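Local coordinates for protein Ika8 (Synthetic construct, PDB 6G6O) that is a computationally designed eight-bladed beta-propeller built from WD40-type repeats, with no assigned biological function, at residues G35-W40 and R49-H54; E92-A97 and T116-D121; V138-F143 and T179-S184; V157-I162 and V169-H174; G195-W200 and R209-H214. One frame throughout, in Å; residues are numbered along the deposited sequence.

Contact 1 of 5, residues G35-W40 and R49-H54; sequences GTIKVW and RDHDGH
Lys38 and Asp50 form a salt bridge across the outer hairpin of a propeller blade, where strand 47-51 runs antiparallel to strand 37-41 and ends the four-stranded sheet. Both side chains leave the same face of the sheet and run together; a bend at the last torsion (chi4 -68°) brings Lys38 NZ to 2.6 Å from Asp50 OD1, on the syn side of the carboxylate. On the face bearing Ile37 and His51, Ile37 CB rests 3.8 Å from His51 CB. Ile37 CD1 reaches the edge of the His54 ring, 3.9 Å from CD2 and in the ring plane; the two nitrogens of that ring bond Ser70 and Thr76, while the His51 ring stacks on Trp80. Backbone bonds are spaced along the hairpin: His51 N to Ile37 O is 3.0 Å, His54 N also bonds Gly35 O, and the bond from Val39 N to Arg49 O is weak. The contact therefore combines a charged link on the Lys38 and Asp50 face with apolar packing of Ile37 on the other.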
# COMPACT_ATOMS: atom_id res chain seq x y z
N GLY A 35 16.96 7.07 1.64
CA GLY A 35 16.84 7.40 0.23
C GLY A 35 17.33 6.33 -0.72
O GLY A 35 17.16 6.48 -1.93
N THR A 36 17.92 5.26 -0.21
CA THR A 36 18.50 4.23 -1.05
C THR A 36 17.41 3.30 -1.60
O THR A 36 16.53 2.87 -0.86
CB THR A 36 19.53 3.42 -0.28
OG1 THR A 36 18.93 2.87 0.90
CG2 THR A 36 20.70 4.30 0.13
N ILE A 37 17.48 3.02 -2.89
CA ILE A 37 16.60 2.06 -3.55
C ILE A 37 17.47 0.94 -4.10
O ILE A 37 18.49 1.20 -4.75
CB ILE A 37 15.78 2.72 -4.67
CG1 ILE A 37 14.95 3.88 -4.12
CG2 ILE A 37 14.87 1.70 -5.34
CD1 ILE A 37 13.94 4.43 -5.09
N LYS A 38 17.07 -0.30 -3.85
CA LYS A 38 17.82 -1.47 -4.29
C LYS A 38 16.90 -2.41 -5.06
O LYS A 38 15.74 -2.59 -4.70
CB LYS A 38 18.44 -2.21 -3.10
CG LYS A 38 19.61 -1.48 -2.46
CD LYS A 38 20.04 -2.14 -1.16
CE LYS A 38 21.24 -1.44 -0.55
NZ LYS A 38 22.47 -1.61 -1.38
N VAL A 39 17.44 -3.00 -6.13
CA VAL A 39 16.71 -3.91 -6.99
C VAL A 39 17.29 -5.31 -6.80
O VAL A 39 18.49 -5.52 -7.01
CB VAL A 39 16.78 -3.48 -8.47
CG1 VAL A 39 15.99 -4.44 -9.34
CG2 VAL A 39 16.28 -2.05 -8.62
N TRP A 40 16.44 -6.25 -6.41
CA TRP A 40 16.87 -7.60 -6.06
C TRP A 40 16.42 -8.61 -7.11
O TRP A 40 15.42 -8.41 -7.80
CB TRP A 40 16.32 -8.01 -4.69
CG TRP A 40 16.57 -7.01 -3.61
CD1 TRP A 40 15.68 -6.12 -3.09
CD2 TRP A 40 17.80 -6.80 -2.90
NE1 TRP A 40 16.27 -5.37 -2.11
CE2 TRP A 40 17.57 -5.76 -1.97
CE3 TRP A 40 19.07 -7.39 -2.96
CZ2 TRP A 40 18.57 -5.30 -1.12
CZ3 TRP A 40 20.05 -6.92 -2.11
CH2 TRP A 40 19.80 -5.89 -1.20
N ARG A 49 21.24 -3.89 -8.97
CA ARG A 49 21.94 -2.61 -9.00
C ARG A 49 21.57 -1.81 -7.76
O ARG A 49 20.58 -2.09 -7.08
CB ARG A 49 21.60 -1.82 -10.26
CG ARG A 49 20.21 -1.21 -10.25
CD ARG A 49 19.90 -0.48 -11.54
NE ARG A 49 20.48 -1.15 -12.71
CZ ARG A 49 21.59 -0.74 -13.32
NH1 ARG A 49 22.05 -1.41 -14.37
NH2 ARG A 49 22.24 0.33 -12.89
N ASP A 50 22.39 -0.80 -7.49
CA ASP A 50 22.10 0.21 -6.48
C ASP A 50 21.57 1.44 -7.21
O ASP A 50 22.33 2.15 -7.88
CB ASP A 50 23.34 0.55 -5.66
CG ASP A 50 23.53 -0.37 -4.47
OD1 ASP A 50 22.52 -0.80 -3.89
OD2 ASP A 50 24.70 -0.66 -4.13
N HIS A 51 20.26 1.68 -7.11
CA HIS A 51 19.68 2.86 -7.73
C HIS A 51 20.17 4.12 -7.03
O HIS A 51 20.28 4.17 -5.80
CB HIS A 51 18.15 2.78 -7.67
CG HIS A 51 17.46 3.88 -8.41
ND1 HIS A 51 16.67 4.82 -7.79
CD2 HIS A 51 17.44 4.19 -9.73
CE1 HIS A 51 16.19 5.66 -8.69
NE2 HIS A 51 16.64 5.30 -9.87
N ASP A 52 20.49 5.14 -7.83
CA ASP A 52 20.94 6.41 -7.26
C ASP A 52 19.90 7.00 -6.32
O ASP A 52 20.25 7.78 -5.43
CB ASP A 52 21.29 7.40 -8.37
CG ASP A 52 20.38 7.27 -9.57
OD1 ASP A 52 19.35 6.58 -9.47
OD2 ASP A 52 20.70 7.86 -10.62
N GLY A 53 18.63 6.64 -6.49
CA GLY A 53 17.55 6.95 -5.58
C GLY A 53 17.33 8.43 -5.37
O GLY A 53 17.71 9.28 -6.18
N HIS A 54 16.69 8.73 -4.25
CA HIS A 54 16.40 10.09 -3.84
C HIS A 54 17.30 10.48 -2.68
O HIS A 54 17.81 9.64 -1.94
CB HIS A 54 14.93 10.23 -3.42
CG HIS A 54 13.96 9.56 -4.36
ND1 HIS A 54 13.11 10.27 -5.17
CD2 HIS A 54 13.71 8.26 -4.60
CE1 HIS A 54 12.37 9.43 -5.87
NE2 HIS A 54 12.72 8.20 -5.55

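Contact 2 of 5, residues E92-A97 and T116-D121; sequences EGHQSA and TIKVWD
The Lys118 chain runs counter to His94, its methylenes lying over one face of the imidazole: Lys118 CD is 4.0 Å from the ring centroid and 13° off its normal, a CH-pi contact. The chain is extended beyond CG, which carries NZ past the ring to donate to Gly93 O at 2.9 Å. In the plane of the ring, His94 ND1 gives its proton to Thr116 OG1 (3.0 Å). A water that also donates to this hydroxyl, 2.9 Å from OG1, accepts from Gln95 N; with two donors on its oxygen, the hydroxyl probably spends its own proton on Asp114. Trp120 closes the other end, its CH2 atom 3.2 Å from Gly93 N and 4.0 Å from Glu92 CB. Ser110 OG ties the two rings together, bonding both His94 NE2 and Trp120 NE1. A relay of Trp, Ser, His and Asp, here with Thr116 inserted between His94 and Asp114, is consistent with the hydrogen-bonded tetrad of WD40 blades.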
# COMPACT_ATOMS: atom_id res chain seq x y z
N GLU A 92 8.09 16.94 -12.13
CA GLU A 92 8.36 18.03 -11.19
C GLU A 92 8.10 17.60 -9.75
O GLU A 92 8.72 18.13 -8.82
CB GLU A 92 7.52 19.25 -11.54
CG GLU A 92 7.88 20.51 -10.78
CD GLU A 92 9.26 21.03 -11.13
OE1 GLU A 92 9.68 20.86 -12.30
OE2 GLU A 92 9.92 21.61 -10.25
N GLY A 93 7.21 16.64 -9.54
CA GLY A 93 6.88 16.20 -8.21
C GLY A 93 6.15 17.27 -7.41
O GLY A 93 5.78 18.33 -7.92
N HIS A 94 5.94 16.96 -6.14
CA HIS A 94 5.25 17.85 -5.23
C HIS A 94 6.25 18.67 -4.43
O HIS A 94 7.44 18.35 -4.35
CB HIS A 94 4.35 17.07 -4.27
CG HIS A 94 3.24 16.33 -4.94
ND1 HIS A 94 1.91 16.56 -4.64
CD2 HIS A 94 3.25 15.36 -5.88
CE1 HIS A 94 1.15 15.76 -5.37
NE2 HIS A 94 1.94 15.02 -6.13
N GLN A 95 5.75 19.75 -3.82
CA GLN A 95 6.54 20.58 -2.94
C GLN A 95 6.57 20.06 -1.51
O GLN A 95 7.35 20.56 -0.69
CB GLN A 95 6.00 22.02 -2.95
CG GLN A 95 6.28 22.79 -4.23
CD GLN A 95 5.47 22.30 -5.41
OE1 GLN A 95 4.35 21.80 -5.25
NE2 GLN A 95 6.04 22.41 -6.61
N SER A 96 5.74 19.07 -1.18
CA SER A 96 5.69 18.46 0.13
C SER A 96 5.94 16.96 -0.00
O SER A 96 6.08 16.43 -1.11
CB SER A 96 4.34 18.74 0.81
OG SER A 96 3.38 17.75 0.47
N ALA A 97 5.99 16.28 1.14
CA ALA A 97 6.38 14.87 1.16
C ALA A 97 5.37 14.01 0.41
O ALA A 97 4.16 14.08 0.66
CB ALA A 97 6.51 14.38 2.60
N THR A 116 -2.11 17.77 -1.66
CA THR A 116 -2.14 17.93 -3.10
C THR A 116 -2.10 16.57 -3.80
O THR A 116 -1.43 15.64 -3.34
CB THR A 116 -0.97 18.79 -3.57
OG1 THR A 116 0.23 18.36 -2.92
CG2 THR A 116 -1.22 20.25 -3.24
N ILE A 117 -2.82 16.48 -4.91
CA ILE A 117 -2.84 15.28 -5.75
C ILE A 117 -2.50 15.69 -7.17
O ILE A 117 -3.15 16.59 -7.73
CB ILE A 117 -4.21 14.58 -5.70
CG1 ILE A 117 -4.63 14.30 -4.26
CG2 ILE A 117 -4.17 13.29 -6.50
CD1 ILE A 117 -6.06 13.86 -4.12
N LYS A 118 -1.50 15.05 -7.75
CA LYS A 118 -1.06 15.36 -9.10
C LYS A 118 -1.15 14.11 -9.97
O LYS A 118 -1.00 12.99 -9.48
CB LYS A 118 0.37 15.91 -9.12
CG LYS A 118 0.50 17.30 -8.51
CD LYS A 118 1.86 17.90 -8.81
CE LYS A 118 2.05 19.24 -8.12
NZ LYS A 118 3.36 19.85 -8.47
N VAL A 119 -1.41 14.33 -11.25
CA VAL A 119 -1.59 13.26 -12.23
C VAL A 119 -0.57 13.47 -13.34
O VAL A 119 -0.56 14.53 -13.98
CB VAL A 119 -3.02 13.23 -12.79
CG1 VAL A 119 -3.09 12.32 -14.00
CG2 VAL A 119 -4.00 12.79 -11.72
N TRP A 120 0.28 12.47 -13.56
CA TRP A 120 1.37 12.57 -14.52
C TRP A 120 1.15 11.60 -15.67
O TRP A 120 0.47 10.58 -15.54
CB TRP A 120 2.72 12.30 -13.87
CG TRP A 120 2.93 12.99 -12.55
CD1 TRP A 120 2.59 12.52 -11.32
CD2 TRP A 120 3.53 14.27 -12.35
NE1 TRP A 120 2.94 13.44 -10.35
CE2 TRP A 120 3.52 14.52 -10.96
CE3 TRP A 120 4.07 15.24 -13.20
CZ2 TRP A 120 4.03 15.69 -10.40
CZ3 TRP A 120 4.58 16.40 -12.65
CH2 TRP A 120 4.55 16.62 -11.26
N ASP A 121 1.75 11.93 -16.81
CA ASP A 121 1.81 11.06 -17.98
C ASP A 121 3.24 10.56 -18.08
O ASP A 121 4.16 11.33 -18.38
CB ASP A 121 1.38 11.81 -19.24
CG ASP A 121 1.37 10.92 -20.48
OD1 ASP A 121 1.61 9.70 -20.36
OD2 ASP A 121 1.12 11.45 -21.58
O HOH W 1 2.60 20.07 -3.14

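Contact 3 of 5, residues V138-F143 and T179-S184; sequences VTALQF and TALAFS
No direct hydrogen bond joins segments 138-143 and 179-184, although their strands run 22° apart with axes 6.0 Å from each other; instead Ala140 and Gln142 pack on Leu181 and Phe183. Leu181 holds CG between its own backbone N and carbonyl carbon (chi1 50°), and its two methyls divide the work: CD2 touches Ala140 CB at 3.7 Å, CD1 touches Gln142 CG at 3.6 Å. Gln142 and Leu181 reach past one another, and Gln142 CG sits 3.2 Å from Leu181 O. Phe183 adopts the same kind of first torsion (chi1 73°) and turns its rim to Gln142, whose CB lies in the ring plane, 3.8 Å from CE1. The amide end of Gln142 is served by a water, which accepts from NE2 at 2.8 Å and, weakly, from Leu181 N. Thr139 OG1 also bonds Ile178 O, just before segment 179-184, a polar link between the strands at their N-terminal ends. Both strands carry a classic beta bulge: Thr139 and Ala140 face Gly151, and Thr179 and Ala180 face Gly191. Each is the first strand of its own four-stranded blade, at the edge nearest the propeller axis; two successive blades pack here through side chains, one sheet on the next, as in a beta-propeller.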
# COMPACT_ATOMS: atom_id res chain seq x y z
N VAL A 138 -2.71 13.18 2.39
CA VAL A 138 -3.29 12.06 1.65
C VAL A 138 -2.69 10.76 2.19
O VAL A 138 -1.47 10.56 2.14
CB VAL A 138 -3.04 12.21 0.15
CG1 VAL A 138 -3.73 11.09 -0.62
CG2 VAL A 138 -3.51 13.57 -0.34
N THR A 139 -3.54 9.88 2.70
CA THR A 139 -3.09 8.62 3.26
C THR A 139 -3.38 7.41 2.39
O THR A 139 -2.74 6.37 2.57
CB THR A 139 -3.73 8.39 4.64
OG1 THR A 139 -5.15 8.31 4.51
CG2 THR A 139 -3.37 9.52 5.59
N ALA A 140 -4.31 7.52 1.44
CA ALA A 140 -4.67 6.40 0.58
C ALA A 140 -4.92 6.90 -0.83
O ALA A 140 -5.39 8.02 -1.04
CB ALA A 140 -5.90 5.66 1.11
N LEU A 141 -4.60 6.05 -1.81
CA LEU A 141 -4.72 6.43 -3.22
C LEU A 141 -4.97 5.17 -4.04
O LEU A 141 -4.08 4.33 -4.18
CB LEU A 141 -3.46 7.14 -3.70
CG LEU A 141 -3.52 8.64 -4.01
CD1 LEU A 141 -2.40 9.01 -4.97
CD2 LEU A 141 -4.87 9.03 -4.57
N GLN A 142 -6.18 5.05 -4.59
CA GLN A 142 -6.51 3.98 -5.52
C GLN A 142 -6.94 4.60 -6.84
O GLN A 142 -7.75 5.53 -6.86
CB GLN A 142 -7.62 3.08 -4.97
CG GLN A 142 -7.22 2.27 -3.75
CD GLN A 142 -6.04 1.35 -4.02
OE1 GLN A 142 -5.86 0.85 -5.13
NE2 GLN A 142 -5.23 1.12 -2.99
N PHE A 143 -6.39 4.08 -7.94
CA PHE A 143 -6.59 4.67 -9.26
C PHE A 143 -6.79 3.56 -10.28
O PHE A 143 -5.88 2.77 -10.52
CB PHE A 143 -5.41 5.57 -9.64
CG PHE A 143 -5.33 5.88 -11.11
CD1 PHE A 143 -6.43 6.37 -11.79
CD2 PHE A 143 -4.15 5.69 -11.80
CE1 PHE A 143 -6.36 6.66 -13.13
CE2 PHE A 143 -4.07 5.98 -13.14
CZ PHE A 143 -5.17 6.47 -13.81
N THR A 179 -7.24 4.74 6.25
CA THR A 179 -6.12 3.81 6.18
C THR A 179 -6.05 3.07 4.85
O THR A 179 -4.95 2.82 4.35
CB THR A 179 -6.18 2.81 7.33
OG1 THR A 179 -7.33 1.97 7.18
CG2 THR A 179 -6.26 3.54 8.67
N ALA A 180 -7.19 2.71 4.27
CA ALA A 180 -7.22 2.06 2.97
C ALA A 180 -8.62 2.20 2.37
O ALA A 180 -9.58 2.52 3.07
CB ALA A 180 -6.83 0.58 3.07
N LEU A 181 -8.70 1.96 1.06
CA LEU A 181 -9.97 2.04 0.34
C LEU A 181 -9.84 1.27 -0.97
O LEU A 181 -8.74 0.86 -1.37
CB LEU A 181 -10.38 3.49 0.09
CG LEU A 181 -9.34 4.44 -0.51
CD1 LEU A 181 -9.49 4.52 -2.02
CD2 LEU A 181 -9.45 5.82 0.11
N ALA A 182 -10.98 1.06 -1.63
CA ALA A 182 -11.03 0.38 -2.92
C ALA A 182 -12.35 0.73 -3.59
O ALA A 182 -13.29 1.21 -2.95
CB ALA A 182 -10.88 -1.14 -2.76
N PHE A 183 -12.43 0.46 -4.90
CA PHE A 183 -13.60 0.86 -5.67
C PHE A 183 -13.71 0.05 -6.95
O PHE A 183 -12.69 -0.32 -7.56
CB PHE A 183 -13.55 2.36 -6.01
CG PHE A 183 -12.54 2.70 -7.08
CD1 PHE A 183 -11.19 2.79 -6.78
CD2 PHE A 183 -12.95 2.94 -8.38
CE1 PHE A 183 -10.27 3.11 -7.75
CE2 PHE A 183 -12.03 3.26 -9.36
CZ PHE A 183 -10.69 3.34 -9.04
N SER A 184 -14.96 -0.20 -7.36
CA SER A 184 -15.30 -0.87 -8.62
C SER A 184 -16.81 -0.84 -8.83
O SER A 184 -17.57 -1.08 -7.89
CB SER A 184 -14.82 -2.33 -8.67
OG SER A 184 -13.49 -2.48 -8.22
O HOH W 2 -5.56 2.11 -0.44

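Contact 4 of 5, residues V157-I162 and V169-H174; sequences VKVWYI and VSLEGH
Leu171 sets CG anti to its own carbonyl carbon (chi1 -48°) and runs CD1 straight on from there (chi2 175°), which brings that methyl between two valines of the neighbouring strand. Val157, with CG1 anti to its backbone N (chi1 -178°), offers that methyl at 3.8 Å from Leu171 CD1, and Val159 CG2 lies 4.0 Å from the same CD1. Further along, Val159 CG2 meets Val169 CG2 at 4.3 Å. Within a WD40 blade, these contacts join strand 157-161 to the edge strand 167-170 and the loop after it; no direct hydrogen bond links segments 157-162 and 169-174, though Val159 bonds Leu168 just outside them. One water accepts from Val157 N at 3.0 Å and another from Val159 N at 3.2 Å, probably bridging to Leu171 O and Val169 O at rather short distances. The strands are separated here, consistent with these waters, the alpha carbons of Val159 and Val169 being 6.2 Å apart. Val157 CG2 touches the rim of the His174 ring, whose NE2 is held by Ser190, and Leu171 also packs on Trp200 of the next blade.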
# COMPACT_ATOMS: atom_id res chain seq x y z
N VAL A 157 -12.89 11.53 1.79
CA VAL A 157 -12.69 10.64 0.65
C VAL A 157 -13.31 11.31 -0.57
O VAL A 157 -14.48 11.70 -0.54
CB VAL A 157 -13.30 9.25 0.87
CG1 VAL A 157 -13.03 8.35 -0.31
CG2 VAL A 157 -12.77 8.63 2.16
N LYS A 158 -12.52 11.44 -1.64
CA LYS A 158 -12.96 12.12 -2.85
C LYS A 158 -12.78 11.21 -4.06
O LYS A 158 -11.96 10.29 -4.06
CB LYS A 158 -12.21 13.44 -3.06
CG LYS A 158 -12.28 14.39 -1.87
CD LYS A 158 -11.83 15.79 -2.25
CE LYS A 158 -11.62 16.66 -1.01
NZ LYS A 158 -12.80 16.66 -0.11
N VAL A 159 -13.56 11.49 -5.10
CA VAL A 159 -13.51 10.74 -6.35
C VAL A 159 -13.36 11.74 -7.49
O VAL A 159 -14.24 12.58 -7.71
CB VAL A 159 -14.77 9.88 -6.56
CG1 VAL A 159 -14.68 9.12 -7.87
CG2 VAL A 159 -14.95 8.91 -5.40
N TRP A 160 -12.25 11.64 -8.23
CA TRP A 160 -11.99 12.50 -9.37
C TRP A 160 -11.94 11.66 -10.64
O TRP A 160 -11.56 10.49 -10.62
CB TRP A 160 -10.65 13.25 -9.23
CG TRP A 160 -10.36 13.78 -7.86
CD1 TRP A 160 -9.92 13.07 -6.78
CD2 TRP A 160 -10.47 15.15 -7.44
NE1 TRP A 160 -9.76 13.91 -5.71
CE2 TRP A 160 -10.08 15.19 -6.08
CE3 TRP A 160 -10.85 16.34 -8.07
CZ2 TRP A 160 -10.07 16.37 -5.34
CZ3 TRP A 160 -10.84 17.51 -7.33
CH2 TRP A 160 -10.45 17.52 -5.99
N TYR A 161 -12.33 12.28 -11.75
CA TYR A 161 -12.18 11.68 -13.07
C TYR A 161 -11.04 12.40 -13.79
O TYR A 161 -11.09 13.62 -13.96
CB TYR A 161 -13.47 11.76 -13.89
CG TYR A 161 -13.46 10.82 -15.07
CD1 TYR A 161 -13.77 9.48 -14.92
CD2 TYR A 161 -13.13 11.28 -16.35
CE1 TYR A 161 -13.76 8.61 -16.00
CE2 TYR A 161 -13.12 10.42 -17.43
CZ TYR A 161 -13.43 9.09 -17.25
OH TYR A 161 -13.42 8.22 -18.32
N ILE A 162 -10.03 11.63 -14.20
CA ILE A 162 -8.85 12.22 -14.83
C ILE A 162 -9.24 12.86 -16.16
O ILE A 162 -10.04 12.32 -16.93
CB ILE A 162 -7.77 11.15 -15.02
CG1 ILE A 162 -7.30 10.63 -13.66
CG2 ILE A 162 -6.59 11.69 -15.83
CD1 ILE A 162 -5.92 10.02 -13.67
N VAL A 169 -18.56 12.39 -7.64
CA VAL A 169 -19.52 12.41 -6.54
C VAL A 169 -18.81 12.93 -5.30
O VAL A 169 -17.59 13.01 -5.25
CB VAL A 169 -20.14 11.02 -6.27
CG1 VAL A 169 -21.13 10.65 -7.36
CG2 VAL A 169 -19.04 9.97 -6.16
N SER A 170 -19.61 13.27 -4.29
CA SER A 170 -19.10 13.74 -3.01
C SER A 170 -19.50 12.76 -1.92
O SER A 170 -20.68 12.41 -1.80
CB SER A 170 -19.63 15.15 -2.70
OG SER A 170 -21.02 15.13 -2.46
N LEU A 171 -18.53 12.32 -1.13
CA LEU A 171 -18.74 11.33 -0.09
C LEU A 171 -18.59 11.96 1.28
O LEU A 171 -17.73 12.83 1.49
CB LEU A 171 -17.75 10.17 -0.25
CG LEU A 171 -17.62 9.59 -1.66
CD1 LEU A 171 -16.53 8.53 -1.70
CD2 LEU A 171 -18.95 9.01 -2.12
N GLU A 172 -19.43 11.53 2.22
CA GLU A 172 -19.38 12.08 3.57
C GLU A 172 -18.07 11.73 4.27
O GLU A 172 -17.62 12.48 5.15
CB GLU A 172 -20.58 11.57 4.39
CG GLU A 172 -20.65 12.12 5.80
CD GLU A 172 -21.86 11.60 6.57
OE1 GLU A 172 -22.46 12.38 7.34
OE2 GLU A 172 -22.21 10.41 6.40
N GLY A 173 -17.44 10.62 3.90
CA GLY A 173 -16.18 10.27 4.50
C GLY A 173 -16.33 9.77 5.93
O GLY A 173 -17.42 9.41 6.38
N HIS A 174 -15.21 9.78 6.64
CA HIS A 174 -15.14 9.26 8.00
C HIS A 174 -14.77 10.39 8.96
O HIS A 174 -14.39 11.49 8.56
CB HIS A 174 -14.11 8.13 8.10
CG HIS A 174 -14.37 6.99 7.17
ND1 HIS A 174 -14.64 5.71 7.61
CD2 HIS A 174 -14.40 6.93 5.82
CE1 HIS A 174 -14.82 4.92 6.57
NE2 HIS A 174 -14.68 5.63 5.47
O HOH W 3 -15.37 13.10 2.39
O HOH W 4 -15.55 13.77 -4.05

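Contact 5 of 5, residues G195-W200 and R209-H214; sequences GTIKVW and RDHDGH
Ile197 and His211 form a hydrogen-bonded antiparallel pair with bonds in both directions, Ile197 N to His211 O at 2.9 Å and His211 N to Ile197 O at 3.0 Å. Val199 N to Arg209 O follows at 2.8 Å, while the return bond from Arg209 N is weak. Side chains ride on this regular backbone: Val199 CB lies 3.8 Å from Arg209 CB, and Ile197 CG2 comes near His211 CD2, the two side chains crossing at a slant. On the face bearing Lys198 and Asp210 the two chains run side by side, but Lys198 stays extended to NZ (chi4 -174°). Its CE, not its ammonium, comes nearest the carboxylate, at 3.4 Å from Asp210 OD1; NZ stands 4.4 Å from OD1, beyond a salt bridge, and bonds Gly173 O instead. At the end of the pairing, Gly213 CA makes a CA-H...O contact to Gly195 O at 3.2 Å. Farther out, Thr196 OG1 bonds Asp194 and His174, and Ile197 packs on Trp240 of the following blade. The strands, 178° apart in direction, are the third and fourth of the blade, the outer edge typical of a WD40 propeller.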
# COMPACT_ATOMS: atom_id res chain seq x y z
N GLY A 195 -11.68 1.84 12.94
CA GLY A 195 -12.34 0.58 12.71
C GLY A 195 -13.57 0.64 11.84
O GLY A 195 -14.07 -0.42 11.43
N THR A 196 -14.07 1.83 11.52
CA THR A 196 -15.27 1.94 10.71
C THR A 196 -14.97 1.60 9.26
O THR A 196 -13.89 1.90 8.74
CB THR A 196 -15.85 3.36 10.80
OG1 THR A 196 -14.88 4.31 10.36
CG2 THR A 196 -16.25 3.68 12.23
N ILE A 197 -15.93 0.96 8.60
CA ILE A 197 -15.85 0.63 7.18
C ILE A 197 -17.12 1.11 6.51
O ILE A 197 -18.23 0.75 6.94
CB ILE A 197 -15.64 -0.89 6.97
CG1 ILE A 197 -14.20 -1.28 7.28
CG2 ILE A 197 -16.02 -1.28 5.54
CD1 ILE A 197 -13.25 -1.16 6.11
N LYS A 198 -16.98 1.92 5.47
CA LYS A 198 -18.11 2.55 4.81
C LYS A 198 -18.11 2.19 3.33
O LYS A 198 -17.09 2.33 2.65
CB LYS A 198 -18.06 4.07 5.00
CG LYS A 198 -18.25 4.50 6.45
CD LYS A 198 -18.52 5.99 6.56
CE LYS A 198 -18.75 6.39 8.01
NZ LYS A 198 -19.16 7.81 8.12
N VAL A 199 -19.27 1.74 2.85
CA VAL A 199 -19.45 1.33 1.46
C VAL A 199 -20.31 2.38 0.78
O VAL A 199 -21.45 2.63 1.19
CB VAL A 199 -20.09 -0.06 1.37
CG1 VAL A 199 -20.53 -0.35 -0.06
CG2 VAL A 199 -19.12 -1.12 1.86
N TRP A 200 -19.77 2.99 -0.27
CA TRP A 200 -20.42 4.11 -0.94
C TRP A 200 -20.89 3.71 -2.33
O TRP A 200 -20.49 2.69 -2.88
CB TRP A 200 -19.46 5.30 -1.07
CG TRP A 200 -18.77 5.65 0.20
CD1 TRP A 200 -17.57 5.18 0.64
CD2 TRP A 200 -19.25 6.54 1.21
NE1 TRP A 200 -17.26 5.73 1.86
CE2 TRP A 200 -18.28 6.57 2.23
CE3 TRP A 200 -20.40 7.32 1.35
CZ2 TRP A 200 -18.43 7.35 3.38
CZ3 TRP A 200 -20.55 8.09 2.49
CH2 TRP A 200 -19.56 8.10 3.49
N ARG A 209 -23.50 0.93 3.22
CA ARG A 209 -23.19 0.15 4.42
C ARG A 209 -22.25 0.95 5.30
O ARG A 209 -21.29 1.55 4.81
CB ARG A 209 -22.55 -1.20 4.07
CG ARG A 209 -23.49 -2.17 3.37
CD ARG A 209 -24.46 -2.79 4.36
NE ARG A 209 -25.34 -3.76 3.71
CZ ARG A 209 -26.63 -3.56 3.47
NH1 ARG A 209 -27.20 -2.42 3.82
NH2 ARG A 209 -27.35 -4.50 2.88
N ASP A 210 -22.53 0.97 6.60
CA ASP A 210 -21.70 1.67 7.57
C ASP A 210 -21.54 0.76 8.79
O ASP A 210 -22.46 0.64 9.60
CB ASP A 210 -22.30 3.01 7.96
CG ASP A 210 -21.65 3.60 9.21
OD1 ASP A 210 -20.41 3.73 9.23
OD2 ASP A 210 -22.39 3.93 10.16
N HIS A 211 -20.39 0.12 8.90
CA HIS A 211 -20.07 -0.77 10.01
C HIS A 211 -19.04 -0.11 10.91
O HIS A 211 -18.14 0.59 10.43
CB HIS A 211 -19.54 -2.11 9.50
CG HIS A 211 -20.16 -2.57 8.21
ND1 HIS A 211 -21.34 -3.28 8.16
CD2 HIS A 211 -19.75 -2.41 6.93
CE1 HIS A 211 -21.64 -3.54 6.90
NE2 HIS A 211 -20.69 -3.03 6.13
N ASP A 212 -19.17 -0.32 12.22
CA ASP A 212 -18.21 0.23 13.16
C ASP A 212 -16.96 -0.63 13.28
O ASP A 212 -15.97 -0.17 13.86
CB ASP A 212 -18.86 0.40 14.54
CG ASP A 212 -18.18 1.47 15.39
OD1 ASP A 212 -17.06 1.23 15.90
OD2 ASP A 212 -18.76 2.57 15.53
N GLY A 213 -16.97 -1.84 12.74
CA GLY A 213 -15.82 -2.72 12.83
C GLY A 213 -15.79 -3.50 14.12
O GLY A 213 -16.63 -3.35 15.01
N HIS A 214 -14.78 -4.37 14.23
CA HIS A 214 -14.61 -5.23 15.38
C HIS A 214 -13.35 -4.91 16.17
O HIS A 214 -12.95 -5.71 17.03
CB HIS A 214 -14.61 -6.70 14.95
CG HIS A 214 -15.73 -7.06 14.03
ND1 HIS A 214 -17.00 -7.32 14.47
CD2 HIS A 214 -15.77 -7.20 12.68
CE1 HIS A 214 -17.78 -7.61 13.44
NE2 HIS A 214 -17.05 -7.54 12.34

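All five contacts belong to one closed ring of blades. Contacts 2, 3, 4 and 5 sample neighbouring blades, whereas contact 1 lies across the ring from contact 5, about 39 Å between centres. Contact 3 is the innermost, about 11 Å from contact 4 and about 17 Å from contact 2 between centres; Phe143 CE1 packs on Ile162 CD1 at 3.4 Å. Between contacts 4 and 5 the interactions of contact 2 recur two blades later, in two probable hydrogen bonds: His174 ND1 meets Thr196 OG1 at 3.1 Å and Gly173 O meets Lys198 NZ at 2.9 Å. Contacts 1 and 5 have identical sequences, yet only contact 1 closes the lysine-aspartate salt bridge.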